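Local atomic coordinates of N-acyl-D-glutamate deacylase (Bordetella bronchiseptica, PDB entry 3GIP), a protein that catalyses the hydrolysis of N-acyl-D-glutamate to D-glutamate and a carboxylate, probably with the help of its bound zinc, as a member of the amidohydrolase superfamily. Residues 148-153 with 194-199; 182-187 with 203-208. All coordinates share one frame; numbering follows the deposited sequence.

Interaction 1 (148-153 with 194-199)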
loop_
_atom_site.group_PDB
_atom_site.type_symbol
_atom_site.label_atom_id
_atom_site.label_comp_id
_atom_site.label_asym_id
_atom_site.label_seq_id
_atom_site.Cartn_x
_atom_site.Cartn_y
_atom_site.Cartn_z
ATOM N N ASN A 148 -15.650 0.637 7.053
ATOM C CA ASN A 148 -15.788 1.438 8.269
ATOM C C ASN A 148 -17.041 2.297 8.178
ATOM O O ASN A 148 -17.807 2.397 9.141
ATOM C CB ASN A 148 -14.576 2.353 8.459
ATOM C CG ASN A 148 -13.351 1.610 8.935
ATOM O OD1 ASN A 148 -12.917 1.770 10.077
ATOM N ND2 ASN A 148 -12.782 0.789 8.061
ATOM N N LEU A 149 -17.243 2.920 7.021
ATOM C CA LEU A 149 -18.407 3.778 6.829
ATOM C C LEU A 149 -19.695 3.001 7.049
ATOM O O LEU A 149 -20.578 3.457 7.776
ATOM C CB LEU A 149 -18.395 4.398 5.428
ATOM C CG LEU A 149 -17.212 5.330 5.149
ATOM C CD1 LEU A 149 -17.315 5.861 3.729
ATOM C CD2 LEU A 149 -17.200 6.485 6.144
ATOM N N ARG A 150 -19.802 1.827 6.431
ATOM C CA ARG A 150 -20.992 1.004 6.593
ATOM C C ARG A 150 -21.169 0.550 8.039
ATOM O O ARG A 150 -22.267 0.622 8.589
ATOM C CB ARG A 150 -20.934 -0.237 5.693
ATOM C CG ARG A 150 -21.679 -0.092 4.382
ATOM C CD ARG A 150 -21.993 -1.450 3.764
ATOM N NE ARG A 150 -22.963 -1.320 2.681
ATOM C CZ ARG A 150 -24.116 -1.979 2.624
ATOM N NH1 ARG A 150 -24.448 -2.827 3.586
ATOM N NH2 ARG A 150 -24.951 -1.770 1.616
ATOM N N LEU A 151 -20.087 0.080 8.653
ATOM C CA LEU A 151 -20.154 -0.405 10.029
ATOM C C LEU A 151 -20.440 0.696 11.039
ATOM O O LEU A 151 -20.936 0.427 12.135
ATOM C CB LEU A 151 -18.852 -1.111 10.406
ATOM C CG LEU A 151 -18.506 -2.347 9.573
ATOM C CD1 LEU A 151 -17.121 -2.834 9.953
ATOM C CD2 LEU A 151 -19.550 -3.437 9.791
ATOM N N ALA A 152 -20.128 1.932 10.671
ATOM C CA ALA A 152 -20.347 3.066 11.560
ATOM C C ALA A 152 -21.711 3.716 11.364
ATOM O O ALA A 152 -22.256 4.321 12.292
ATOM C CB ALA A 152 -19.247 4.104 11.350
ATOM N N ALA A 153 -22.268 3.579 10.166
ATOM C CA ALA A 153 -23.548 4.200 9.851
ATOM C C ALA A 153 -24.755 3.275 9.834
ATOM O O ALA A 153 -25.891 3.740 9.939
ATOM C CB ALA A 153 -23.443 4.921 8.505
ATOM N N ALA A 194 -19.266 -5.799 0.083
ATOM C CA ALA A 194 -19.821 -6.568 -1.024
ATOM C C ALA A 194 -21.323 -6.363 -1.212
ATOM O O ALA A 194 -21.852 -6.562 -2.306
ATOM C CB ALA A 194 -19.521 -8.048 -0.820
ATOM N N VAL A 195 -22.006 -5.970 -0.140
ATOM C CA VAL A 195 -23.448 -5.751 -0.186
ATOM C C VAL A 195 -23.818 -4.493 -0.969
ATOM O O VAL A 195 -24.923 -4.387 -1.504
ATOM C CB VAL A 195 -24.027 -5.630 1.246
ATOM C CG1 VAL A 195 -25.525 -5.372 1.193
ATOM C CG2 VAL A 195 -23.734 -6.899 2.030
ATOM N N ALA A 196 -22.884 -3.551 -1.041
ATOM C CA ALA A 196 -23.115 -2.285 -1.732
ATOM C C ALA A 196 -23.414 -2.416 -3.222
ATOM O O ALA A 196 -22.860 -3.274 -3.914
ATOM C CB ALA A 196 -21.914 -1.361 -1.529
ATOM N N GLN A 197 -24.308 -1.556 -3.700
ATOM C CA GLN A 197 -24.680 -1.521 -5.107
ATOM C C GLN A 197 -24.140 -0.231 -5.715
ATOM O O GLN A 197 -23.611 0.624 -5.003
ATOM C CB GLN A 197 -26.202 -1.588 -5.263
ATOM C CG GLN A 197 -26.797 -2.911 -4.812
ATOM C CD GLN A 197 -28.264 -3.052 -5.172
ATOM O OE1 GLN A 197 -28.875 -4.093 -4.929
ATOM N NE2 GLN A 197 -28.836 -2.005 -5.756
ATOM N N ALA A 198 -24.279 -0.093 -7.029
ATOM C CA ALA A 198 -23.775 1.076 -7.739
ATOM C C ALA A 198 -24.118 2.429 -7.115
ATOM O O ALA A 198 -23.233 3.254 -6.911
ATOM C CB ALA A 198 -24.244 1.038 -9.191
ATOM N N ALA A 199 -25.392 2.659 -6.811
ATOM C CA ALA A 199 -25.818 3.935 -6.233
ATOM C C ALA A 199 -25.057 4.330 -4.968
ATOM O O ALA A 199 -24.714 5.499 -4.778
ATOM C CB ALA A 199 -27.320 3.900 -5.945
#

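Interaction 2 (182-187 with 203-208)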
loop_
_atom_site.group_PDB
_atom_site.type_symbol
_atom_site.label_atom_id
_atom_site.label_comp_id
_atom_site.label_asym_id
_atom_site.label_seq_id
_atom_site.Cartn_x
_atom_site.Cartn_y
_atom_site.Cartn_z
ATOM N N VAL A 182 -7.048 11.259 2.004
ATOM C CA VAL A 182 -6.811 11.370 0.569
ATOM C C VAL A 182 -7.901 10.756 -0.307
ATOM O O VAL A 182 -7.851 10.862 -1.531
ATOM C CB VAL A 182 -5.446 10.746 0.179
ATOM C CG1 VAL A 182 -4.316 11.567 0.769
ATOM C CG2 VAL A 182 -5.358 9.305 0.671
ATOM N N GLY A 183 -8.887 10.125 0.319
ATOM C CA GLY A 183 -9.968 9.515 -0.430
ATOM C C GLY A 183 -10.572 8.383 0.369
ATOM O O GLY A 183 -10.381 8.309 1.583
ATOM N N PHE A 184 -11.315 7.507 -0.298
ATOM C CA PHE A 184 -11.907 6.368 0.382
ATOM C C PHE A 184 -11.551 5.098 -0.381
ATOM O O PHE A 184 -11.257 5.141 -1.583
ATOM C CB PHE A 184 -13.431 6.535 0.503
ATOM C CG PHE A 184 -14.186 6.292 -0.775
ATOM C CD1 PHE A 184 -14.875 5.100 -0.968
ATOM C CD2 PHE A 184 -14.230 7.263 -1.773
ATOM C CE1 PHE A 184 -15.603 4.877 -2.142
ATOM C CE2 PHE A 184 -14.954 7.050 -2.951
ATOM C CZ PHE A 184 -15.642 5.853 -3.132
ATOM N N SER A 185 -11.555 3.972 0.319
ATOM C CA SER A 185 -11.233 2.707 -0.318
ATOM C C SER A 185 -12.398 1.751 -0.173
ATOM O O SER A 185 -13.196 1.871 0.758
ATOM C CB SER A 185 -9.996 2.085 0.332
ATOM O OG SER A 185 -10.271 1.660 1.662
ATOM N N THR A 186 -12.502 0.810 -1.104
ATOM C CA THR A 186 -13.544 -0.201 -1.041
ATOM C C THR A 186 -12.905 -1.584 -1.016
ATOM O O THR A 186 -11.779 -1.773 -1.493
ATOM C CB THR A 186 -14.515 -0.127 -2.247
ATOM O OG1 THR A 186 -13.771 -0.055 -3.471
ATOM C CG2 THR A 186 -15.417 1.089 -2.133
ATOM N N GLY A 187 -13.622 -2.533 -0.424
ATOM C CA GLY A 187 -13.174 -3.916 -0.353
ATOM C C GLY A 187 -14.398 -4.700 -0.781
ATOM O O GLY A 187 -15.059 -5.349 0.033
ATOM N N GLY A 203 -22.409 7.447 -4.850
ATOM C CA GLY A 203 -22.659 8.544 -3.934
ATOM C C GLY A 203 -21.381 8.971 -3.240
ATOM O O GLY A 203 -21.086 10.162 -3.133
ATOM N N LEU A 204 -20.609 7.994 -2.770
ATOM C CA LEU A 204 -19.354 8.289 -2.092
ATOM C C LEU A 204 -18.351 8.862 -3.091
ATOM O O LEU A 204 -17.595 9.783 -2.772
ATOM C CB LEU A 204 -18.795 7.016 -1.450
ATOM C CG LEU A 204 -19.671 6.456 -0.324
ATOM C CD1 LEU A 204 -19.161 5.090 0.117
ATOM C CD2 LEU A 204 -19.670 7.429 0.847
ATOM N N ALA A 205 -18.358 8.318 -4.303
ATOM C CA ALA A 205 -17.455 8.775 -5.352
ATOM C C ALA A 205 -17.707 10.239 -5.718
ATOM O O ALA A 205 -16.771 10.979 -6.024
ATOM C CB ALA A 205 -17.598 7.886 -6.589
ATOM N N ARG A 206 -18.970 10.659 -5.688
ATOM C CA ARG A 206 -19.300 12.046 -6.008
ATOM C C ARG A 206 -18.701 12.973 -4.957
ATOM O O ARG A 206 -18.207 14.058 -5.274
ATOM C CB ARG A 206 -20.818 12.253 -6.067
ATOM C CG ARG A 206 -21.505 11.620 -7.266
ATOM C CD ARG A 206 -22.877 12.250 -7.505
ATOM N NE ARG A 206 -23.778 12.083 -6.364
ATOM C CZ ARG A 206 -24.422 10.958 -6.074
ATOM N NH1 ARG A 206 -24.272 9.886 -6.840
ATOM N NH2 ARG A 206 -25.218 10.902 -5.012
ATOM N N VAL A 207 -18.756 12.546 -3.700
ATOM C CA VAL A 207 -18.204 13.332 -2.606
ATOM C C VAL A 207 -16.691 13.457 -2.772
ATOM O O VAL A 207 -16.121 14.531 -2.580
ATOM C CB VAL A 207 -18.515 12.677 -1.239
ATOM C CG1 VAL A 207 -17.827 13.444 -0.119
ATOM C CG2 VAL A 207 -20.022 12.644 -1.014
ATOM N N ALA A 208 -16.039 12.355 -3.132
ATOM C CA ALA A 208 -14.592 12.367 -3.319
ATOM C C ALA A 208 -14.209 13.187 -4.551
ATOM O O ALA A 208 -13.307 14.026 -4.500
ATOM C CB ALA A 208 -14.075 10.935 -3.459
#

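Interaction 1 (148-153 with 194-199)
Arg150 reaches from helix 146-153 and lays its guanidinium against the backbone turn at Val195 and Ala196. It is the one residue of 148-153 that touches 194-199. The backbones stay well apart, with 9.2 Å between Arg150 CA and Ala196 CA. The side chain spans this gap because it runs extended from CG to NE. The side chains of Arg150 and Val195 cross at about a right angle.

The tight part is small. One face of the guanidinium is covered by Val195 CB and Ala196 N. Arg150 NH1 lies 3.7 Å from Val195 CG1, and Arg150 NH2 lies 3.8 Å from Ala196 N. CG1, the valine methyl anti to the backbone N (chi1 179°), reaches both NH1 and NH2, and Val195 CB sits beside it against the same group. Ala196 CB comes less close, 4.3 Å from Arg150 NE. These are van der Waals contacts, and no hydrogen bond links the two segments.

The nitrogens of Arg150 find their partners outside the two segments. NH2 makes a salt bridge to Glu200, early in helix 198-210, and NH1 donates to the carbonyl O of Ala159. The buried charge is thus paired, and these bonds probably help to hold the guanidinium in its orientation against Val195. The Ala196 carbonyl O accepts a bond from Arg220.

The looser side is that of Val195, which is partly exposed, and of the exposed Gln197 beyond it. Gln197 takes the N-cap position of helix 198-210, and its side chain makes no contact with 148-153. The contact therefore joins a helix that follows strand 139-145 to the connection between strand 183-187 and the next helix, on the loop-rich rim of an amidohydrolase TIM barrel.

Interaction 2 (182-187 with 203-208)
Phe184 is the bump of this contact, and helix 203-208 offers the hollow. The ring projects from strand 183-187 toward the helix and enters a shallow groove formed by Leu204, Ala205 and Ala208. With CG between the backbone N and the carbonyl carbon (chi1 75°), the ring is set against Leu204 and Ala208.

Leu204 CB lies over one face of the ring. It is 4.0 Å from the Phe184 ring centroid and 22° off the normal, a CH-pi contact. It is shifted toward the rim, so its nearest ring atom is Phe184 CZ at 3.8 Å. One helical turn later, Ala208 CB meets the ring edge, near its plane, 4.0 Å from Phe184 CE2. Ala205 adds a lighter touch, its backbone N 3.9 Å from Phe184 CZ. The two alanines have short side chains, which probably helps the ring approach the helix backbone: Phe184 CE2 is 3.8 Å from Leu204 O.

Leu173 of helix 163-179 packs against both Phe184 and Leu204, and His215 of the neighbouring strand 214-218 stacks on the Phe184 ring.

The short strand and helix axes run nearly antiparallel, at 154°, and approach to 8.8 Å. Strand 183-187, helix 198-210 and parallel strand 214-218 make a beta-alpha-beta unit of the TIM barrel, with Phe184 packed between the barrel strand and its helix.

Both contacts use helix 198-210, but at different places. Interaction 1 lies at its N-terminal approach, and interaction 2 farther along its body. Their centres are 11 Å apart, and they meet where Leu149 CD1 packs 4.0 Å from Leu204 CD2. Interaction 2 is the more central, about 17 Å from the centre of the chain to its own centre, against about 22 Å. All its touching residues are buried and apolar. Interaction 1 is mostly buried too, yet it includes a partly exposed residue. The chemistry differs accordingly: hydrocarbon packing between strand and helix in interaction 2, and in interaction 1 a charged group lying against a connecting loop, with its bonds made to residues outside.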